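Local coordinates for glycoside hydrolase family 16 protein (Bacteroides ovatus, PDB 7KR6) that probably hydrolyses mixed-linkage beta-glucans as an endo-glucanase, and here holds fluoroglucose and glucose units of a glucan-based label in its active-site cleft, at residues R98-G103 against N231-F236; A114-P119 against H197-D202; F129-D134 against I145-M150; T167-G172 against T226-N231. The protein carries 1 engineered substitution. All coordinates share one frame; numbering follows the deposited sequence.

How the interactions relate
All four contacts lie in the beta-jelly-roll sandwich of family 16, and interaction 3 is central: its centre is about 9 Å from that of interaction 1, 10 Å from interaction 4 and 12 Å from interaction 2. Strand 125-133 of interaction 3 pairs with strand 232-240 of interaction 1, and its strand 144-150 pairs with strand 164-171 of interaction 4, so a continuous run of strands carries Arg-98, Trp-130, Asp-146 and His-170 to the glycan. Interaction 2 packs against interaction 3 and, through Ala-114 and Ile-116, against Phe-236 of interaction 1, but does not touch interaction 4. Along the chain, interaction 1 encloses the other three, interaction 3 is nested within interaction 2, and interactions 2 and 4 interlock.

Interaction 1 of 4, residues R98-G103 against N231-F236; sequences RINSKG and NFYILF. With BGC (beta-D-glucopyranose), chain C.
Ile-99 and Phe-236 form a hydrogen-bonded antiparallel pair where strand 93-107 runs beside strand 232-240 in the beta-jelly-roll of family 16. Ile-99 N lies 3.0 Å from Phe-236 O, and Phe-236 N returns a bond of 3.1 Å to Ile-99 O. One step along, Asn-100 and Leu-235 make the non-hydrogen-bonded pair, with Asn-100 CB against the Leu-235 CD2 methyl. The ladder then changes character at Ser-101, which has left the strand. Its N still donates to Ile-234 O at 3.0 Å, but the acceptor offered in return is a side chain: Ser-101 OG takes the Ile-234 N-H at 3.0 Å. That hydroxyl is also bonded to Lys-105 O, so two backbone groups fix its position.

Beyond it, Lys-102 lays its aliphatic chain over one face of Tyr-233. CB sits 3.6 Å from the ring centroid and only 3° off the normal, a well-centred CH-pi contact. An Asx turn shapes this exit, since Asn-100 OD1 accepts from Lys-102 N at 2.9 Å. The ammonium end of Lys-102 leads away to a salt bridge with Asp-136.

At the other end, Arg-98 runs alongside Leu-235. CG trans to the backbone N (chi1 172°) starts an extended chain that reaches the glycan pocket. Glu-53 pairs with its NE and also receives Asn-100 ND2, a second shell that steadies the guanidinium. In the plane of that group, at its edge, Arg-98 NH2 donates to O6 of the bound beta-D-glucopyranose at 3.1 Å, with the N-H pointing at the oxygen at 167°.

Interaction 2 of 4, residues A114-P119 against H197-D202; sequences ASIKLP and HTYSLD
Ile-116 meets Tyr-199 diagonally, two residues along from its own partner His-197, in an antiparallel pairing of strands 112-117 and 197-203, and their side chains cross at about a right angle. The short strand axes lie at 136°, well short of antiparallel alignment, so the pairing is strongly twisted. Its backbone is nevertheless regular: Ala-114 with Tyr-199 and Ile-116 with His-197 are hydrogen-bonded pairs, with the shortest bond, 2.8 Å, from Tyr-199 N to Ala-114 O.

The tight part is the face bearing Ala-114, Ile-116, His-197 and Tyr-199. With its CG opposite the carbonyl carbon (chi1 -60°), Tyr-199 brings its ring back across the neighbouring strand. Ile-116 CD1 reaches Tyr-199 CD2 at 3.8 Å, while Ile-116 CB is 3.8 Å from Tyr-199 CE2. Leu-118 comes from the opposite direction and sets CD1 3.6 Å from Tyr-199 OH. Met-148 and Phe-129, from the adjoining hairpin, continue this apolar layer. At the partly exposed end of this face, His-197 has its imidazole nitrogens bonded to Asp-213 and Asp-193.

The other face is looser. Ser-115 and the partly exposed Thr-198 do not bond directly; one water joins them, 2.7 Å from Ser-115 OG and 2.8 Å from Thr-198 OG1.

A second water bridges Tyr-199 OH and Ile-116 O. It lies in the plane of the Tyr-199 ring and donates to Ile-116 O at 2.8 Å. That carbonyl also receives His-197 N from 46° above its plane. Ile-116 O thus takes both donors, and the phenol is bonded within an otherwise apolar contact.

Interaction 3 of 4, residues F129-D134 against I145-M150; sequences FWMMGD and IDIMAM. Engineered in segment 145-150: Ala-149 (natural residue Glu). With G2F (2-deoxy-2-fluoro-alpha-D-glucopyranose), chain B.
Phe-129 swings its ring out with CG trans to the backbone N (chi1 169°), and Ile-147, whose CG1 lies opposite its carbonyl carbon, raises CD1 over one face of that ring. The methyl is 3.8 Å from the Phe-129 centroid and 16° off the normal, a CH-pi contact displaced slightly to the rim. The same Ile-147 CD1 touches Met-131 SD at 3.9 Å, and Met-131 CE packs against Ile-145 CD1 at 4.0 Å.

The backbone explains why Ile-147 can reach this ring. Two residues, Ile-147 and Met-148, stand opposite the single Phe-129, which makes this a classic beta bulge. Phe-129 O accepts Met-148 N at 3.2 Å and, weakly, Ile-147 N at 3.0 Å. Beyond the bulge, Trp-130/Asp-146 and Met-131/Ile-145 pair as non-hydrogen-bonded and hydrogen-bonded antiparallel residues.

On the opposite face, Trp-130 and Asp-146 are directed to the sugar. The Trp-130 CG occupies the crowded position between backbone N and carbonyl carbon (chi1 55°), turning a flat indole beneath the fluoroglucose. Sugar C6 stands over that face, 3.5 Å from Trp-130 CE2, and Asn-237 holds the NE1 edge. Asp-146 OD2 comes within 3.5 Å of the ring oxygen O5.

With Glu-144, Asp-146 and position 149, here an engineered Ala-149 in place of Glu, this hairpin strand matches the ExDxxE signature of bulged family 16 enzymes, lining the glycan cleft of the beta-jelly-roll.

Interaction 4 of 4, residues T167-G172 against T226-N231; sequences TAIHYG and TYFHDN. With G2F (2-deoxy-2-fluoro-alpha-D-glucopyranose), chain B.
Tyr-227 turns the face of its phenol ring to the backbone of Gly-172 rather than to another side chain. Gly-172 N sits over the ring centre, 3.6 Å above its plane, with its peptide on edge, whereas the Gly-172 carbonyl group lies roughly along the ring near the hydroxyl, Tyr-227 OH being 3.3 Å from Gly-172 C. The phi of 117° at Gly-172, with its extended psi, would press a CB onto the oxygen before it, which suits a glycine.

The neighbouring Tyr-171 supplies its CB to the same ring, 3.6 Å from Tyr-227 CG. Because Tyr-171 CG lies between its own backbone N and carbonyl carbon (chi1 56°), the ring is carried off beyond this point, and its hydroxyl bonds to Gln-181. The Tyr-171 side chain also packs on Tyr-183 of the second subunit.

Phe-228 packs next to it. Two groups meet its edge: Tyr-171 CD1, 3.8 Å from Phe-228 CE2, and His-170 O, 3.6 Å from Phe-228 CZ. Phe-228 CZ also touches Ile-169 CB at 3.8 Å. The Tyr-171 and Phe-228 planes are inclined at 81°. Ile-145, from the strand next to 164-171, adds to this packing.

His-170 points its side chain the other way, into the glycan pocket. Fluorine F2 of the sugar stands over the imidazole face, 3.3 Å from His-170 NE2. The two segments share no hydrogen bond; apolar packing and a backbone N-H facing the Tyr-227 ring hold them together, while Tyr-171 OH and His-170 ND1, the latter bonded to His-178, have partners outside both.

Interaction 1 of 4, residues R98-G103 against N231-F236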
# COMPACT_ATOMS: atom_id res chain seq x y z
N ARG A 98 10.79 16.84 13.55
CA ARG A 98 11.19 16.32 12.23
C ARG A 98 12.48 17.04 11.84
O ARG A 98 12.50 18.29 11.96
CB ARG A 98 10.11 16.63 11.19
CG ARG A 98 10.50 16.31 9.75
CD ARG A 98 9.30 16.17 8.86
NE ARG A 98 9.60 16.30 7.44
CZ ARG A 98 8.78 15.94 6.48
NH1 ARG A 98 7.66 15.32 6.75
NH2 ARG A 98 9.09 16.20 5.21
N ILE A 99 13.46 16.31 11.36
CA ILE A 99 14.71 16.92 10.83
C ILE A 99 15.02 16.36 9.46
O ILE A 99 14.67 15.20 9.13
CB ILE A 99 15.88 16.69 11.80
CG1 ILE A 99 16.32 15.24 11.84
CG2 ILE A 99 15.57 17.25 13.17
CD1 ILE A 99 17.50 14.92 12.73
N ASN A 100 15.86 17.10 8.73
CA ASN A 100 16.40 16.61 7.47
C ASN A 100 17.82 17.13 7.29
O ASN A 100 18.15 18.15 7.89
CB ASN A 100 15.51 17.05 6.31
CG ASN A 100 15.53 18.55 6.02
OD1 ASN A 100 16.50 19.03 5.43
ND2 ASN A 100 14.52 19.29 6.48
N SER A 101 18.54 16.56 6.34
CA SER A 101 19.90 16.97 5.96
C SER A 101 19.95 17.55 4.54
O SER A 101 21.08 17.58 3.97
CB SER A 101 20.87 15.83 6.19
OG SER A 101 20.71 14.77 5.25
N LYS A 102 18.84 18.06 4.03
CA LYS A 102 18.79 18.63 2.64
C LYS A 102 19.80 19.77 2.52
O LYS A 102 19.83 20.67 3.42
CB LYS A 102 17.42 19.18 2.29
CG LYS A 102 17.23 19.54 0.83
CD LYS A 102 15.87 20.03 0.57
CE LYS A 102 15.56 20.15 -0.90
NZ LYS A 102 16.58 20.98 -1.56
N GLY A 103 20.58 19.72 1.45
CA GLY A 103 21.56 20.79 1.19
C GLY A 103 22.77 20.71 2.11
O GLY A 103 23.63 21.64 2.03
N ASN A 231 22.13 11.83 -5.58
CA ASN A 231 22.21 12.07 -4.14
C ASN A 231 20.82 12.17 -3.51
O ASN A 231 19.93 12.89 -4.02
CB ASN A 231 22.99 13.34 -3.83
CG ASN A 231 24.45 13.22 -4.20
OD1 ASN A 231 25.00 12.14 -4.34
ND2 ASN A 231 25.06 14.38 -4.41
N PHE A 232 20.73 11.55 -2.33
CA PHE A 232 19.55 11.64 -1.43
C PHE A 232 20.03 12.14 -0.08
O PHE A 232 21.10 11.70 0.36
CB PHE A 232 18.87 10.28 -1.32
CG PHE A 232 17.84 9.94 -2.36
CD1 PHE A 232 18.17 9.87 -3.71
CD2 PHE A 232 16.54 9.63 -2.00
CE1 PHE A 232 17.21 9.53 -4.66
CE2 PHE A 232 15.59 9.33 -2.96
CZ PHE A 232 15.93 9.22 -4.28
N TYR A 233 19.22 12.96 0.58
CA TYR A 233 19.42 13.36 1.99
C TYR A 233 18.48 12.57 2.92
O TYR A 233 17.63 11.79 2.45
CB TYR A 233 19.17 14.85 2.13
CG TYR A 233 17.78 15.33 1.82
CD1 TYR A 233 16.77 15.35 2.80
CD2 TYR A 233 17.42 15.77 0.57
CE1 TYR A 233 15.50 15.84 2.54
CE2 TYR A 233 16.16 16.26 0.30
CZ TYR A 233 15.17 16.27 1.28
OH TYR A 233 13.94 16.77 1.03
N ILE A 234 18.71 12.77 4.20
CA ILE A 234 18.14 11.91 5.28
C ILE A 234 17.09 12.68 6.03
O ILE A 234 17.26 13.90 6.29
CB ILE A 234 19.26 11.40 6.20
CG1 ILE A 234 20.36 10.68 5.43
CG2 ILE A 234 18.71 10.51 7.31
CD1 ILE A 234 21.71 10.63 6.14
N LEU A 235 16.03 11.98 6.42
CA LEU A 235 14.99 12.53 7.30
C LEU A 235 14.67 11.56 8.41
O LEU A 235 14.77 10.32 8.21
CB LEU A 235 13.69 12.85 6.57
CG LEU A 235 13.80 13.76 5.36
CD1 LEU A 235 13.85 12.96 4.08
CD2 LEU A 235 12.65 14.72 5.34
N PHE A 236 14.31 12.15 9.56
CA PHE A 236 13.69 11.42 10.71
C PHE A 236 12.50 12.23 11.19
O PHE A 236 12.58 13.47 11.29
CB PHE A 236 14.63 11.25 11.90
CG PHE A 236 15.87 10.41 11.67
CD1 PHE A 236 15.87 9.03 11.76
CD2 PHE A 236 17.07 11.06 11.40
CE1 PHE A 236 17.05 8.31 11.59
CE2 PHE A 236 18.22 10.33 11.16
CZ PHE A 236 18.22 8.96 11.27
C2 BGC C . 3.50 13.21 1.33
C3 BGC C . 3.79 14.39 0.36
C4 BGC C . 4.94 15.25 0.82
C5 BGC C . 6.21 14.41 1.08
C6 BGC C . 7.39 15.18 1.63
C1 BGC C . 4.83 12.53 1.53
O2 BGC C . 2.51 12.34 0.87
O3 BGC C . 2.54 15.10 0.27
O4 BGC C . 5.20 16.26 -0.19
O5 BGC C . 5.86 13.36 2.04
O6 BGC C . 7.04 15.80 2.90

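Interaction 2 of 4, residues A114-P119 against H197-D202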
# COMPACT_ATOMS: atom_id res chain seq x y z
N ALA A 114 20.97 3.37 10.90
CA ALA A 114 20.66 4.15 12.10
C ALA A 114 20.18 3.21 13.19
O ALA A 114 19.50 2.22 12.87
CB ALA A 114 19.66 5.22 11.82
N SER A 115 20.49 3.57 14.42
CA SER A 115 20.07 2.85 15.65
C SER A 115 18.96 3.67 16.31
O SER A 115 19.18 4.86 16.69
CB SER A 115 21.24 2.61 16.58
OG SER A 115 20.83 1.97 17.78
N ILE A 116 17.77 3.07 16.40
CA ILE A 116 16.53 3.78 16.76
C ILE A 116 15.78 2.98 17.82
O ILE A 116 15.56 1.77 17.61
CB ILE A 116 15.64 4.02 15.53
CG1 ILE A 116 16.42 4.72 14.40
CG2 ILE A 116 14.41 4.82 15.89
CD1 ILE A 116 15.62 4.88 13.12
N LYS A 117 15.31 3.71 18.81
CA LYS A 117 14.37 3.22 19.84
C LYS A 117 13.04 3.91 19.58
O LYS A 117 12.98 5.14 19.55
CB LYS A 117 14.90 3.53 21.24
CG LYS A 117 13.98 2.96 22.32
CD LYS A 117 14.69 2.86 23.64
CE LYS A 117 14.23 3.90 24.62
NZ LYS A 117 15.14 3.94 25.79
N LEU A 118 11.99 3.11 19.45
CA LEU A 118 10.66 3.58 19.02
C LEU A 118 9.72 3.48 20.21
O LEU A 118 9.77 2.52 20.97
CB LEU A 118 10.17 2.71 17.86
CG LEU A 118 10.91 2.90 16.55
CD1 LEU A 118 10.43 1.91 15.49
CD2 LEU A 118 10.79 4.35 16.08
N PRO A 119 8.78 4.43 20.31
CA PRO A 119 7.66 4.35 21.25
C PRO A 119 6.70 3.27 20.75
O PRO A 119 6.69 2.88 19.57
CB PRO A 119 6.98 5.72 21.13
CG PRO A 119 7.24 6.08 19.70
CD PRO A 119 8.62 5.55 19.38
N HIS A 197 17.21 -0.63 17.90
CA HIS A 197 17.32 -1.58 16.77
C HIS A 197 17.98 -0.88 15.58
O HIS A 197 17.88 0.35 15.47
CB HIS A 197 15.95 -2.18 16.41
CG HIS A 197 15.31 -2.89 17.55
ND1 HIS A 197 15.47 -4.25 17.75
CD2 HIS A 197 14.53 -2.43 18.55
CE1 HIS A 197 14.81 -4.59 18.84
NE2 HIS A 197 14.24 -3.49 19.37
N THR A 198 18.69 -1.63 14.78
CA THR A 198 19.46 -1.08 13.66
C THR A 198 18.61 -1.23 12.39
O THR A 198 18.19 -2.37 12.06
CB THR A 198 20.80 -1.78 13.48
OG1 THR A 198 21.50 -1.51 14.70
CG2 THR A 198 21.59 -1.22 12.32
N TYR A 199 18.40 -0.12 11.70
CA TYR A 199 17.67 -0.06 10.42
C TYR A 199 18.73 0.27 9.37
O TYR A 199 19.38 1.29 9.53
CB TYR A 199 16.53 0.98 10.51
CG TYR A 199 15.55 0.63 11.60
CD1 TYR A 199 14.52 -0.22 11.30
CD2 TYR A 199 15.69 1.06 12.91
CE1 TYR A 199 13.62 -0.63 12.27
CE2 TYR A 199 14.82 0.65 13.91
CZ TYR A 199 13.77 -0.19 13.57
OH TYR A 199 12.85 -0.60 14.51
N SER A 200 18.86 -0.59 8.36
CA SER A 200 19.91 -0.48 7.32
C SER A 200 19.27 -0.42 5.94
O SER A 200 18.31 -1.15 5.66
CB SER A 200 20.83 -1.64 7.42
OG SER A 200 21.33 -1.76 8.75
N LEU A 201 19.86 0.38 5.07
CA LEU A 201 19.52 0.40 3.64
C LEU A 201 20.81 0.21 2.85
O LEU A 201 21.72 1.05 3.00
CB LEU A 201 18.90 1.74 3.25
CG LEU A 201 18.67 1.90 1.75
CD1 LEU A 201 17.51 1.06 1.26
CD2 LEU A 201 18.45 3.33 1.39
N ASP A 202 20.84 -0.83 2.04
CA ASP A 202 21.87 -1.06 1.01
C ASP A 202 21.35 -0.47 -0.29
O ASP A 202 20.16 -0.66 -0.63
CB ASP A 202 22.18 -2.54 0.87
CG ASP A 202 23.08 -3.09 1.94
OD1 ASP A 202 24.26 -2.63 2.02
OD2 ASP A 202 22.64 -4.02 2.64
O HOH W 1 20.67 -0.63 17.27
O HOH W 2 13.21 0.33 17.05

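Interaction 3 of 4, residues F129-D134 against I145-M150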
# COMPACT_ATOMS: atom_id res chain seq x y z
N PHE A 129 12.05 6.74 9.22
CA PHE A 129 13.45 6.96 8.84
C PHE A 129 13.47 6.86 7.33
O PHE A 129 13.13 5.76 6.81
CB PHE A 129 14.31 5.90 9.53
CG PHE A 129 15.74 5.79 9.06
CD1 PHE A 129 16.48 6.91 8.67
CD2 PHE A 129 16.36 4.56 9.04
CE1 PHE A 129 17.80 6.77 8.27
CE2 PHE A 129 17.69 4.41 8.66
CZ PHE A 129 18.40 5.53 8.28
N TRP A 130 13.83 7.93 6.64
CA TRP A 130 13.60 7.99 5.19
C TRP A 130 14.54 8.98 4.51
O TRP A 130 15.37 9.57 5.17
CB TRP A 130 12.12 8.29 4.97
CG TRP A 130 11.55 9.51 5.62
CD1 TRP A 130 11.35 9.74 6.95
CD2 TRP A 130 10.86 10.56 4.94
NE1 TRP A 130 10.66 10.90 7.13
CE2 TRP A 130 10.35 11.42 5.92
CE3 TRP A 130 10.65 10.87 3.59
CZ2 TRP A 130 9.58 12.53 5.59
CZ3 TRP A 130 9.90 11.97 3.28
CH2 TRP A 130 9.38 12.79 4.26
N MET A 131 14.44 9.04 3.19
CA MET A 131 15.38 9.82 2.36
C MET A 131 14.60 10.44 1.21
O MET A 131 13.62 9.82 0.74
CB MET A 131 16.49 8.91 1.82
CG MET A 131 17.37 8.32 2.87
SD MET A 131 18.37 6.96 2.25
CE MET A 131 19.07 7.53 0.69
N MET A 132 15.02 11.63 0.77
CA MET A 132 14.49 12.18 -0.51
C MET A 132 15.65 12.71 -1.34
O MET A 132 16.71 12.99 -0.79
CB MET A 132 13.48 13.31 -0.31
CG MET A 132 12.11 12.84 0.20
SD MET A 132 10.81 14.08 0.24
CE MET A 132 11.18 14.95 1.75
N GLY A 133 15.41 12.84 -2.63
CA GLY A 133 16.43 13.37 -3.54
C GLY A 133 16.84 14.78 -3.18
O GLY A 133 16.01 15.64 -2.93
N ASP A 134 18.15 15.01 -3.14
CA ASP A 134 18.78 16.31 -2.75
C ASP A 134 18.81 17.22 -3.99
O ASP A 134 19.91 17.44 -4.53
CB ASP A 134 20.14 16.01 -2.14
CG ASP A 134 20.82 17.22 -1.49
OD1 ASP A 134 20.09 18.05 -0.94
OD2 ASP A 134 22.07 17.31 -1.61
N ILE A 145 12.62 7.39 -0.49
CA ILE A 145 12.85 6.02 0.05
C ILE A 145 12.41 6.05 1.50
O ILE A 145 12.99 6.79 2.29
CB ILE A 145 14.31 5.56 -0.06
CG1 ILE A 145 14.86 5.72 -1.48
CG2 ILE A 145 14.39 4.14 0.43
CD1 ILE A 145 16.34 5.56 -1.53
N ASP A 146 11.37 5.28 1.80
CA ASP A 146 10.89 5.10 3.18
C ASP A 146 11.58 3.84 3.68
O ASP A 146 11.11 2.75 3.39
CB ASP A 146 9.39 5.13 3.24
CG ASP A 146 8.82 5.18 4.62
OD1 ASP A 146 9.59 5.49 5.57
OD2 ASP A 146 7.54 5.01 4.65
N ILE A 147 12.67 4.00 4.43
CA ILE A 147 13.49 2.84 4.86
C ILE A 147 12.65 2.04 5.87
O ILE A 147 12.51 0.82 5.74
CB ILE A 147 14.84 3.26 5.45
CG1 ILE A 147 15.72 3.97 4.41
CG2 ILE A 147 15.55 2.05 6.03
CD1 ILE A 147 16.92 4.63 5.00
N MET A 148 12.11 2.76 6.83
CA MET A 148 11.26 2.13 7.86
C MET A 148 10.19 3.14 8.25
O MET A 148 10.49 4.31 8.45
CB MET A 148 12.12 1.75 9.07
CG MET A 148 11.37 1.27 10.34
SD MET A 148 10.63 2.57 11.35
CE MET A 148 12.07 3.35 12.07
N ALA A 149 8.97 2.65 8.40
CA ALA A 149 7.89 3.34 9.09
C ALA A 149 7.14 2.30 9.90
O ALA A 149 7.04 1.15 9.46
CB ALA A 149 6.98 4.01 8.12
N MET A 150 6.66 2.70 11.06
CA MET A 150 5.69 1.85 11.82
C MET A 150 4.45 2.69 12.08
O MET A 150 4.46 3.92 11.91
CB MET A 150 6.30 1.35 13.12
CG MET A 150 7.51 0.49 12.86
SD MET A 150 8.11 -0.44 14.27
CE MET A 150 6.96 -1.82 14.23
C1 G2F B . 7.11 8.67 2.33
C2 G2F B . 5.90 9.49 2.05
C3 G2F B . 5.89 10.78 2.85
C4 G2F B . 5.95 10.41 4.31
C5 G2F B . 7.28 9.62 4.52
C6 G2F B . 7.62 9.22 5.94
O3 G2F B . 4.74 11.55 2.53
O4 G2F B . 5.88 11.66 5.09
O5 G2F B . 7.33 8.42 3.73
O6 G2F B . 6.47 8.54 6.55
F2 G2F B . 5.79 9.68 0.64

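Interaction 4 of 4, residues T167-G172 against T226-N231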
# COMPACT_ATOMS: atom_id res chain seq x y z
N THR A 167 7.85 -0.45 4.36
CA THR A 167 8.94 0.20 3.60
C THR A 167 8.36 0.55 2.22
O THR A 167 7.45 -0.17 1.74
CB THR A 167 10.17 -0.70 3.58
OG1 THR A 167 11.21 -0.01 2.88
CG2 THR A 167 9.90 -2.01 2.88
N ALA A 168 8.85 1.59 1.57
CA ALA A 168 8.20 2.08 0.36
C ALA A 168 9.17 2.91 -0.48
O ALA A 168 10.10 3.50 0.09
CB ALA A 168 6.97 2.90 0.63
N ILE A 169 8.87 3.00 -1.77
CA ILE A 169 9.50 4.03 -2.63
C ILE A 169 8.38 4.80 -3.32
O ILE A 169 7.36 4.20 -3.73
CB ILE A 169 10.56 3.47 -3.62
CG1 ILE A 169 10.05 2.31 -4.48
CG2 ILE A 169 11.84 3.08 -2.89
CD1 ILE A 169 11.02 1.88 -5.58
N HIS A 170 8.58 6.09 -3.49
CA HIS A 170 7.66 6.99 -4.20
C HIS A 170 8.45 7.76 -5.27
O HIS A 170 9.57 8.16 -5.00
CB HIS A 170 7.02 7.98 -3.25
CG HIS A 170 6.27 7.38 -2.11
ND1 HIS A 170 4.88 7.46 -2.04
CD2 HIS A 170 6.70 6.75 -1.01
CE1 HIS A 170 4.51 6.90 -0.91
NE2 HIS A 170 5.59 6.46 -0.25
N TYR A 171 7.85 7.96 -6.42
CA TYR A 171 8.55 8.55 -7.58
C TYR A 171 7.50 8.96 -8.61
O TYR A 171 6.29 8.87 -8.36
CB TYR A 171 9.59 7.53 -8.07
CG TYR A 171 9.04 6.17 -8.41
CD1 TYR A 171 8.88 5.21 -7.42
CD2 TYR A 171 8.67 5.83 -9.70
CE1 TYR A 171 8.34 3.97 -7.71
CE2 TYR A 171 8.16 4.58 -10.02
CZ TYR A 171 7.99 3.63 -9.01
OH TYR A 171 7.49 2.38 -9.33
N GLY A 172 7.97 9.50 -9.73
CA GLY A 172 7.08 9.98 -10.81
C GLY A 172 7.24 11.48 -10.98
O GLY A 172 7.75 12.15 -10.10
N THR A 226 14.50 5.58 -12.79
CA THR A 226 15.41 6.71 -12.97
C THR A 226 15.45 7.62 -11.74
O THR A 226 16.39 8.42 -11.69
CB THR A 226 15.02 7.54 -14.20
OG1 THR A 226 13.70 8.05 -14.07
CG2 THR A 226 15.22 6.77 -15.47
N TYR A 227 14.55 7.46 -10.77
CA TYR A 227 14.47 8.36 -9.60
C TYR A 227 15.43 8.00 -8.45
O TYR A 227 15.45 8.78 -7.44
CB TYR A 227 13.02 8.41 -9.13
CG TYR A 227 12.14 9.13 -10.11
CD1 TYR A 227 11.54 8.46 -11.18
CD2 TYR A 227 11.98 10.50 -10.01
CE1 TYR A 227 10.77 9.16 -12.10
CE2 TYR A 227 11.22 11.21 -10.92
CZ TYR A 227 10.62 10.54 -11.98
OH TYR A 227 9.89 11.23 -12.89
N PHE A 228 16.23 6.91 -8.56
CA PHE A 228 17.05 6.44 -7.41
C PHE A 228 18.52 6.28 -7.74
O PHE A 228 19.19 5.37 -7.27
CB PHE A 228 16.40 5.15 -6.87
CG PHE A 228 15.00 5.43 -6.40
CD1 PHE A 228 14.78 6.05 -5.18
CD2 PHE A 228 13.91 5.13 -7.21
CE1 PHE A 228 13.48 6.36 -4.78
CE2 PHE A 228 12.62 5.47 -6.81
CZ PHE A 228 12.41 6.07 -5.59
N HIS A 229 19.07 7.29 -8.46
CA HIS A 229 20.44 7.22 -9.02
C HIS A 229 21.16 8.57 -8.90
O HIS A 229 22.09 8.84 -9.72
CB HIS A 229 20.42 6.70 -10.45
CG HIS A 229 19.79 5.35 -10.52
ND1 HIS A 229 20.45 4.18 -10.20
CD2 HIS A 229 18.53 5.01 -10.83
CE1 HIS A 229 19.60 3.18 -10.31
NE2 HIS A 229 18.42 3.66 -10.72
N ASP A 230 20.78 9.35 -7.89
CA ASP A 230 21.37 10.68 -7.62
C ASP A 230 21.45 10.81 -6.10
O ASP A 230 20.87 9.97 -5.42
CB ASP A 230 20.55 11.77 -8.31
CG ASP A 230 20.69 11.75 -9.83
OD1 ASP A 230 21.78 12.12 -10.35
OD2 ASP A 230 19.72 11.38 -10.52
N ASN A 231 22.13 11.83 -5.58
CA ASN A 231 22.21 12.07 -4.14
C ASN A 231 20.82 12.17 -3.51
O ASN A 231 19.93 12.89 -4.02
CB ASN A 231 22.99 13.34 -3.83
CG ASN A 231 24.45 13.22 -4.20
OD1 ASN A 231 25.00 12.14 -4.34
ND2 ASN A 231 25.06 14.38 -4.41
C1 G2F B . 7.11 8.67 2.33
C2 G2F B . 5.90 9.49 2.05
C3 G2F B . 5.89 10.78 2.85
C4 G2F B . 5.95 10.41 4.31
C5 G2F B . 7.28 9.62 4.52
C6 G2F B . 7.62 9.22 5.94
O3 G2F B . 4.74 11.55 2.53
O4 G2F B . 5.88 11.66 5.09
O5 G2F B . 7.33 8.42 3.73
O6 G2F B . 6.47 8.54 6.55
F2 G2F B . 5.79 9.68 0.64